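Local coordinates for protein prolyl-tRNA synthetase (Giardia lamblia ATCC 50803, PDB 3IAL) that probably joins L-proline to its cognate tRNA at the expense of ATP, by way of a prolyl-adenylate intermediate, at residues 482-496 and 506-518. Sequence-based numbering, arbitrary orientation.
Sequences CSAEIRGHNPDENVL and KPAVCYMYCAKSY
Ala484 opens the pairing by setting its methyl group against Cys514 SG, at 3.3 Å, where the small side chain of alanine comes close to the sulfur. Glu485 and Ala515 then form an antiparallel hydrogen-bonded pair: Glu485 N to Ala515 O is 2.8 Å and nearly straight (175°), and Ala515 N returns a bond to Glu485 O. On the other face, beside Cys514, Ile486 lays CG2 across Met512 SD at 3.8 Å, the branched isoleucine and the flexible methionine meeting at about a right angle. Arg487 and Gly488 both face Tyr513 in a classic beta bulge; Arg487 N gives a bond to Tyr513 O, while Gly488 O receives one from Tyr513 N. Glycine suits this place because its phi of 156° would jam a CB against the preceding carbonyl. The Arg487 chain, bent at chi2 and chi3, curls back to bring NH1 beside Ser517 and to Glu485 OE2 (2.6 Å), a salt bridge that meets the carboxylate from above its plane; NE pairs with Asp227. The side chain of Arg487 is about 8 Å from the bound prolyl-adenylate. Beyond His489, whose CB rests on Tyr511 O, water 3 accepts from Asn490 N. After the Asx turn at Asn490, the extended Glu493 offers the syn lone pair of OE1 to Tyr513 OH at 2.6 Å; Arg461 pairs with its OE2. Val495 turns CG2 onto Tyr511 CZ and Ala508 CB (chi1 65°); Tyr511 OH is hydrogen-bonded to Glu499 OE1. Following helix 472-482, this antiparallel pair lies between strand 207-211, beside 485-489, and strand 459-464, beside 510-515.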
ATOM      1  N   CYS B 482     -28.507 -31.519   0.256  1.00 38.05           N
ATOM      2  CA  CYS B 482     -28.296 -30.623  -0.887  1.00 37.71           C
ATOM      3  C   CYS B 482     -26.972 -29.839  -0.878  1.00 38.02           C
ATOM      4  O   CYS B 482     -26.793 -28.937  -1.692  1.00 39.22           O
ATOM      5  CB  CYS B 482     -29.464 -29.638  -0.963  1.00 38.09           C
ATOM      6  SG  CYS B 482     -29.661 -28.608   0.517  1.00 37.88           S
ATOM      7  N   SER B 483     -26.054 -30.180   0.024  1.00 37.72           N
ATOM      8  CA  SER B 483     -24.740 -29.526   0.110  1.00 38.15           C
ATOM      9  C   SER B 483     -24.797 -28.054   0.537  1.00 37.93           C
ATOM     10  O   SER B 483     -23.846 -27.304   0.318  1.00 39.43           O
ATOM     11  CB  SER B 483     -23.973 -29.674  -1.210  1.00 38.20           C
ATOM     12  OG  SER B 483     -23.945 -31.027  -1.612  1.00 38.89           O
ATOM     13  N   ALA B 484     -25.904 -27.651   1.154  1.00 36.98           N
ATOM     14  CA  ALA B 484     -26.042 -26.297   1.679  1.00 36.50           C
ATOM     15  C   ALA B 484     -25.805 -26.328   3.173  1.00 35.57           C
ATOM     16  O   ALA B 484     -26.074 -27.331   3.848  1.00 34.84           O
ATOM     17  CB  ALA B 484     -27.425 -25.736   1.375  1.00 34.68           C
ATOM     18  N   GLU B 485     -25.311 -25.221   3.700  1.00 34.85           N
ATOM     19  CA  GLU B 485     -25.042 -25.139   5.122  1.00 35.32           C
ATOM     20  C   GLU B 485     -25.776 -23.989   5.767  1.00 32.78           C
ATOM     21  O   GLU B 485     -26.059 -22.973   5.130  1.00 31.47           O
ATOM     22  CB  GLU B 485     -23.547 -25.023   5.374  1.00 37.43           C
ATOM     23  CG  GLU B 485     -22.900 -23.766   4.851  1.00 43.33           C
ATOM     24  CD  GLU B 485     -21.389 -23.853   4.916  1.00 47.72           C
ATOM     25  OE1 GLU B 485     -20.837 -24.859   4.416  1.00 49.82           O
ATOM     26  OE2 GLU B 485     -20.763 -22.921   5.468  1.00 48.56           O
ATOM     27  N   ILE B 486     -26.086 -24.153   7.047  1.00 32.63           N
ATOM     28  CA  ILE B 486     -26.673 -23.079   7.810  1.00 30.63           C
ATOM     29  C   ILE B 486     -25.565 -22.061   8.074  1.00 30.97           C
ATOM     30  O   ILE B 486     -24.566 -22.376   8.707  1.00 31.14           O
ATOM     31  CB  ILE B 486     -27.295 -23.571   9.115  1.00 31.83           C
ATOM     32  CG1 ILE B 486     -28.416 -24.574   8.823  1.00 30.17           C
ATOM     33  CG2 ILE B 486     -27.831 -22.397   9.909  1.00 30.31           C
ATOM     34  CD1 ILE B 486     -29.039 -25.181  10.075  1.00 31.92           C
ATOM     35  N   ARG B 487     -25.760 -20.848   7.564  1.00 28.95           N
ATOM     36  CA  ARG B 487     -24.764 -19.791   7.630  1.00 28.61           C
ATOM     37  C   ARG B 487     -24.891 -18.970   8.887  1.00 27.63           C
ATOM     38  O   ARG B 487     -23.887 -18.597   9.494  1.00 28.45           O
ATOM     39  CB  ARG B 487     -24.906 -18.875   6.415  1.00 28.49           C
ATOM     40  CG  ARG B 487     -24.703 -19.596   5.103  1.00 33.52           C
ATOM     41  CD  ARG B 487     -23.293 -20.155   4.964  1.00 33.93           C
ATOM     42  NE  ARG B 487     -22.345 -19.142   4.530  1.00 39.87           N
ATOM     43  CZ  ARG B 487     -21.080 -19.383   4.187  1.00 43.32           C
ATOM     44  NH1 ARG B 487     -20.589 -20.610   4.256  1.00 45.67           N
ATOM     45  NH2 ARG B 487     -20.300 -18.388   3.774  1.00 44.97           N
ATOM     46  N   GLY B 488     -26.127 -18.663   9.263  1.00 28.91           N
ATOM     47  CA  GLY B 488     -26.396 -17.947  10.507  1.00 29.63           C
ATOM     48  C   GLY B 488     -27.719 -17.200  10.482  1.00 29.68           C
ATOM     49  O   GLY B 488     -28.560 -17.405   9.596  1.00 29.25           O
ATOM     50  N   HIS B 489     -27.889 -16.327  11.467  1.00 27.80           N
ATOM     51  CA  HIS B 489     -29.072 -15.494  11.568  1.00 29.27           C
ATOM     52  C   HIS B 489     -28.663 -14.043  11.786  1.00 29.91           C
ATOM     53  O   HIS B 489     -27.537 -13.760  12.177  1.00 27.67           O
ATOM     54  CB  HIS B 489     -29.961 -15.979  12.717  1.00 26.53           C
ATOM     55  CG  HIS B 489     -29.467 -15.596  14.074  1.00 25.75           C
ATOM     56  ND1 HIS B 489     -28.396 -16.213  14.679  1.00 23.37           N
ATOM     57  CD2 HIS B 489     -29.899 -14.650  14.943  1.00 28.53           C
ATOM     58  CE1 HIS B 489     -28.187 -15.663  15.864  1.00 26.39           C
ATOM     59  NE2 HIS B 489     -29.085 -14.711  16.048  1.00 24.29           N
ATOM     60  N   ASN B 490     -29.590 -13.132  11.520  1.00 33.69           N
ATOM     61  CA  ASN B 490     -29.397 -11.716  11.802  1.00 34.78           C
ATOM     62  C   ASN B 490     -30.110 -11.387  13.103  1.00 35.71           C
ATOM     63  O   ASN B 490     -31.337 -11.441  13.150  1.00 35.86           O
ATOM     64  CB  ASN B 490     -29.972 -10.881  10.661  1.00 36.38           C
ATOM     65  CG  ASN B 490     -29.549  -9.425  10.723  1.00 38.38           C
ATOM     66  OD1 ASN B 490     -29.344  -8.861  11.802  1.00 39.55           O
ATOM     67  ND2 ASN B 490     -29.428  -8.804   9.559  1.00 39.09           N
ATOM     68  N   PRO B 491     -29.354 -11.065  14.174  1.00 36.48           N
ATOM     69  CA  PRO B 491     -30.005 -10.805  15.455  1.00 38.65           C
ATOM     70  C   PRO B 491     -30.946  -9.597  15.431  1.00 42.06           C
ATOM     71  O   PRO B 491     -31.882  -9.534  16.233  1.00 43.42           O
ATOM     72  CB  PRO B 491     -28.826 -10.554  16.406  1.00 38.94           C
ATOM     73  CG  PRO B 491     -27.664 -11.164  15.755  1.00 35.88           C
ATOM     74  CD  PRO B 491     -27.890 -10.969  14.295  1.00 37.01           C
ATOM     75  N   ASP B 492     -30.699  -8.665  14.511  1.00 44.59           N
ATOM     76  CA  ASP B 492     -31.550  -7.483  14.335  1.00 47.40           C
ATOM     77  C   ASP B 492     -32.905  -7.780  13.670  1.00 48.41           C
ATOM     78  O   ASP B 492     -33.783  -6.918  13.665  1.00 48.43           O
ATOM     79  CB  ASP B 492     -30.799  -6.410  13.538  1.00 47.46           C
ATOM     80  CG  ASP B 492     -29.555  -5.906  14.264  1.00 50.04           C
ATOM     81  OD1 ASP B 492     -29.633  -5.665  15.491  1.00 49.13           O
ATOM     82  OD2 ASP B 492     -28.502  -5.755  13.604  1.00 49.55           O
ATOM     83  N   GLU B 493     -33.065  -8.974  13.098  1.00 48.39           N
ATOM     84  CA  GLU B 493     -34.360  -9.423  12.598  1.00 50.16           C
ATOM     85  C   GLU B 493     -35.095 -10.116  13.731  1.00 52.20           C
ATOM     86  O   GLU B 493     -34.626 -11.128  14.248  1.00 52.47           O
ATOM     87  CB  GLU B 493     -34.204 -10.410  11.441  1.00 50.25           C
ATOM     88  CG  GLU B 493     -33.753  -9.797  10.133  1.00 52.36           C
ATOM     89  CD  GLU B 493     -33.498 -10.842   9.061  1.00 52.10           C
ATOM     90  OE1 GLU B 493     -32.568 -10.650   8.254  1.00 52.08           O
ATOM     91  OE2 GLU B 493     -34.226 -11.851   9.020  1.00 53.78           O
ATOM     92  N   ASN B 494     -36.248  -9.584  14.117  1.00 54.17           N
ATOM     93  CA  ASN B 494     -37.001 -10.178  15.223  1.00 55.84           C
ATOM     94  C   ASN B 494     -38.140 -11.072  14.745  1.00 53.73           C
ATOM     95  O   ASN B 494     -38.936 -10.685  13.891  1.00 50.33           O
ATOM     96  CB  ASN B 494     -37.493  -9.107  16.204  1.00 57.49           C
ATOM     97  CG  ASN B 494     -36.670  -9.083  17.486  1.00 60.22           C
ATOM     98  OD1 ASN B 494     -36.505 -10.114  18.143  1.00 62.35           O
ATOM     99  ND2 ASN B 494     -36.149  -7.911  17.844  1.00 61.48           N
ATOM    100  N   VAL B 495     -38.180 -12.285  15.293  1.00 53.52           N
ATOM    101  CA  VAL B 495     -39.170 -13.270  14.897  1.00 53.70           C
ATOM    102  C   VAL B 495     -40.539 -12.870  15.429  1.00 53.81           C
ATOM    103  O   VAL B 495     -40.662 -12.312  16.524  1.00 54.15           O
ATOM    104  CB  VAL B 495     -38.801 -14.698  15.375  1.00 54.23           C
ATOM    105  CG1 VAL B 495     -38.807 -14.792  16.898  1.00 55.57           C
ATOM    106  CG2 VAL B 495     -39.753 -15.725  14.772  1.00 54.78           C
ATOM    107  N   LEU B 496     -41.563 -13.138  14.629  1.00 53.29           N
ATOM    108  CA  LEU B 496     -42.928 -12.874  15.026  1.00 52.98           C
ATOM    109  C   LEU B 496     -43.303 -13.901  16.087  1.00 50.82           C
ATOM    110  O   LEU B 496     -42.919 -15.061  15.980  1.00 50.43           O
ATOM    111  CB  LEU B 496     -43.855 -12.974  13.813  1.00 54.35           C
ATOM    112  CG  LEU B 496     -43.548 -11.979  12.686  1.00 56.88           C
ATOM    113  CD1 LEU B 496     -44.236 -12.381  11.385  1.00 56.70           C
ATOM    114  CD2 LEU B 496     -43.954 -10.569  13.114  1.00 57.88           C
ATOM    115  N   LYS B 506     -40.885 -26.910  16.493  1.00 39.45           N
ATOM    116  CA  LYS B 506     -40.817 -26.215  17.781  1.00 37.64           C
ATOM    117  C   LYS B 506     -40.978 -24.705  17.595  1.00 36.65           C
ATOM    118  O   LYS B 506     -40.962 -24.224  16.461  1.00 35.23           O
ATOM    119  CB  LYS B 506     -39.484 -26.524  18.474  1.00 37.71           C
ATOM    120  CG  LYS B 506     -39.288 -27.992  18.819  1.00 40.07           C
ATOM    121  CD  LYS B 506     -37.982 -28.203  19.569  1.00 43.20           C
ATOM    122  CE  LYS B 506     -37.640 -29.679  19.700  1.00 45.76           C
ATOM    123  NZ  LYS B 506     -36.210 -29.876  20.088  1.00 48.04           N
ATOM    124  N   PRO B 507     -41.133 -23.948  18.702  1.00 36.68           N
ATOM    125  CA  PRO B 507     -41.268 -22.500  18.554  1.00 36.32           C
ATOM    126  C   PRO B 507     -40.014 -21.877  17.944  1.00 36.13           C
ATOM    127  O   PRO B 507     -38.899 -22.293  18.284  1.00 35.43           O
ATOM    128  CB  PRO B 507     -41.471 -22.010  19.992  1.00 37.59           C
ATOM    129  CG  PRO B 507     -41.919 -23.210  20.757  1.00 37.97           C
ATOM    130  CD  PRO B 507     -41.240 -24.363  20.113  1.00 37.98           C
ATOM    131  N   ALA B 508     -40.200 -20.915  17.042  1.00 32.59           N
ATOM    132  CA  ALA B 508     -39.076 -20.271  16.368  1.00 33.88           C
ATOM    133  C   ALA B 508     -38.513 -19.145  17.228  1.00 33.05           C
ATOM    134  O   ALA B 508     -39.272 -18.362  17.804  1.00 34.27           O
ATOM    135  CB  ALA B 508     -39.502 -19.733  15.008  1.00 31.86           C
ATOM    136  N   VAL B 509     -37.185 -19.074  17.315  1.00 31.45           N
ATOM    137  CA  VAL B 509     -36.502 -17.974  18.012  1.00 31.68           C
ATOM    138  C   VAL B 509     -35.683 -17.079  17.071  1.00 31.54           C
ATOM    139  O   VAL B 509     -35.145 -16.073  17.510  1.00 34.14           O
ATOM    140  CB  VAL B 509     -35.564 -18.497  19.130  1.00 31.97           C
ATOM    141  CG1 VAL B 509     -36.341 -19.326  20.132  1.00 31.27           C
ATOM    142  CG2 VAL B 509     -34.407 -19.310  18.543  1.00 29.73           C
ATOM    143  N   CYS B 510     -35.585 -17.441  15.792  1.00 31.28           N
ATOM    144  CA  CYS B 510     -34.807 -16.667  14.815  1.00 29.46           C
ATOM    145  C   CYS B 510     -35.131 -17.117  13.395  1.00 30.94           C
ATOM    146  O   CYS B 510     -35.801 -18.137  13.201  1.00 30.46           O
ATOM    147  CB  CYS B 510     -33.307 -16.859  15.055  1.00 29.71           C
ATOM    148  SG  CYS B 510     -32.712 -18.552  14.682  1.00 30.34           S
ATOM    149  N   TYR B 511     -34.647 -16.358  12.411  1.00 31.51           N
ATOM    150  CA  TYR B 511     -34.640 -16.801  11.015  1.00 32.61           C
ATOM    151  C   TYR B 511     -33.213 -17.162  10.625  1.00 33.02           C
ATOM    152  O   TYR B 511     -32.328 -16.304  10.602  1.00 32.37           O
ATOM    153  CB  TYR B 511     -35.178 -15.722  10.075  1.00 32.95           C
ATOM    154  CG  TYR B 511     -36.550 -15.236  10.449  1.00 37.34           C
ATOM    155  CD1 TYR B 511     -37.688 -15.960  10.105  1.00 40.69           C
ATOM    156  CD2 TYR B 511     -36.714 -14.051  11.157  1.00 41.48           C
ATOM    157  CE1 TYR B 511     -38.958 -15.515  10.464  1.00 43.57           C
ATOM    158  CE2 TYR B 511     -37.969 -13.594  11.512  1.00 41.22           C
ATOM    159  CZ  TYR B 511     -39.086 -14.327  11.168  1.00 43.87           C
ATOM    160  OH  TYR B 511     -40.321 -13.860  11.531  1.00 48.45           O
ATOM    161  N   MET B 512     -32.987 -18.437  10.338  1.00 33.52           N
ATOM    162  CA  MET B 512     -31.693 -18.876   9.854  1.00 32.38           C
ATOM    163  C   MET B 512     -31.637 -18.685   8.349  1.00 33.44           C
ATOM    164  O   MET B 512     -32.679 -18.616   7.679  1.00 33.36           O
ATOM    165  CB  MET B 512     -31.424 -20.341  10.212  1.00 31.89           C
ATOM    166  CG  MET B 512     -30.982 -20.549  11.643  1.00 30.21           C
ATOM    167  SD  MET B 512     -29.451 -19.670  12.026  1.00 28.84           S
ATOM    168  CE  MET B 512     -29.071 -20.345  13.637  1.00 19.58           C
ATOM    169  N   TYR B 513     -30.409 -18.574   7.845  1.00 31.79           N
ATOM    170  CA  TYR B 513     -30.127 -18.514   6.422  1.00 32.60           C
ATOM    171  C   TYR B 513     -29.213 -19.661   6.038  1.00 34.14           C
ATOM    172  O   TYR B 513     -28.139 -19.849   6.631  1.00 33.88           O
ATOM    173  CB  TYR B 513     -29.441 -17.205   6.055  1.00 32.80           C
ATOM    174  CG  TYR B 513     -30.313 -15.980   6.165  1.00 29.45           C
ATOM    175  CD1 TYR B 513     -30.852 -15.387   5.036  1.00 29.22           C
ATOM    176  CD2 TYR B 513     -30.568 -15.397   7.398  1.00 30.52           C
ATOM    177  CE1 TYR B 513     -31.635 -14.252   5.126  1.00 32.49           C
ATOM    178  CE2 TYR B 513     -31.349 -14.262   7.503  1.00 32.25           C
ATOM    179  CZ  TYR B 513     -31.873 -13.687   6.363  1.00 33.44           C
ATOM    180  OH  TYR B 513     -32.658 -12.563   6.457  1.00 35.96           O
ATOM    181  N   CYS B 514     -29.634 -20.403   5.017  1.00 33.46           N
ATOM    182  CA  CYS B 514     -28.907 -21.561   4.538  1.00 33.52           C
ATOM    183  C   CYS B 514     -28.469 -21.275   3.104  1.00 32.94           C
ATOM    184  O   CYS B 514     -29.193 -20.611   2.359  1.00 31.23           O
ATOM    185  CB  CYS B 514     -29.827 -22.790   4.602  1.00 34.52           C
ATOM    186  SG  CYS B 514     -29.402 -24.129   3.524  1.00 43.76           S
ATOM    187  N   ALA B 515     -27.301 -21.790   2.725  1.00 30.34           N
ATOM    188  CA  ALA B 515     -26.773 -21.606   1.371  1.00 31.77           C
ATOM    189  C   ALA B 515     -25.594 -22.527   1.064  1.00 31.86           C
ATOM    190  O   ALA B 515     -24.906 -23.005   1.969  1.00 30.60           O
ATOM    191  CB  ALA B 515     -26.342 -20.159   1.156  1.00 28.22           C
ATOM    192  N   LYS B 516     -25.383 -22.765  -0.229  1.00 33.23           N
ATOM    193  CA  LYS B 516     -24.149 -23.346  -0.731  1.00 35.25           C
ATOM    194  C   LYS B 516     -23.072 -22.283  -0.671  1.00 35.52           C
ATOM    195  O   LYS B 516     -23.287 -21.147  -1.094  1.00 34.54           O
ATOM    196  CB  LYS B 516     -24.290 -23.780  -2.188  1.00 36.71           C
ATOM    197  CG  LYS B 516     -24.909 -25.132  -2.409  1.00 41.56           C
ATOM    198  CD  LYS B 516     -24.474 -25.666  -3.765  1.00 46.91           C
ATOM    199  CE  LYS B 516     -25.066 -27.019  -4.074  1.00 49.75           C
ATOM    200  NZ  LYS B 516     -24.204 -27.757  -5.052  1.00 54.60           N
ATOM    201  N   SER B 517     -21.903 -22.661  -0.175  1.00 37.22           N
ATOM    202  CA  SER B 517     -20.813 -21.731   0.040  1.00 37.28           C
ATOM    203  C   SER B 517     -19.673 -22.032  -0.912  1.00 36.29           C
ATOM    204  O   SER B 517     -19.537 -23.162  -1.374  1.00 33.09           O
ATOM    205  CB  SER B 517     -20.318 -21.872   1.478  1.00 38.49           C
ATOM    206  OG  SER B 517     -19.273 -20.961   1.762  1.00 44.47           O
ATOM    207  N   TYR B 518     -18.874 -21.004  -1.203  1.00 37.36           N
ATOM    208  CA  TYR B 518     -17.562 -21.167  -1.837  1.00 37.13           C
ATOM    209  C   TYR B 518     -16.577 -21.637  -0.783  1.00 38.50           C
ATOM    210  O   TYR B 518     -16.729 -21.293   0.392  1.00 36.82           O
ATOM    211  CB  TYR B 518     -17.042 -19.842  -2.418  1.00 38.51           C
ATOM    212  CG  TYR B 518     -17.440 -19.597  -3.843  1.00 34.29           C
ATOM    213  CD1 TYR B 518     -18.573 -18.863  -4.148  1.00 33.94           C
ATOM    214  CD2 TYR B 518     -16.687 -20.117  -4.892  1.00 32.97           C
ATOM    215  CE1 TYR B 518     -18.952 -18.638  -5.467  1.00 31.78           C
ATOM    216  CE2 TYR B 518     -17.057 -19.901  -6.211  1.00 32.99           C
ATOM    217  CZ  TYR B 518     -18.192 -19.152  -6.488  1.00 32.66           C
ATOM    218  OH  TYR B 518     -18.583 -18.933  -7.790  1.00 37.31           O
ATOM    219  OXT TYR B 518     -15.609 -22.339  -1.085  1.00 39.44           O
TER
HETATM  220  O   HOH W   1     -17.770 -18.573   1.427  1.00 26.18           O
HETATM  221  O   HOH W   2     -33.221 -14.002  13.499  1.00 29.36           O
HETATM  222  O   HOH W   3     -32.190 -13.642  10.961  1.00 31.35           O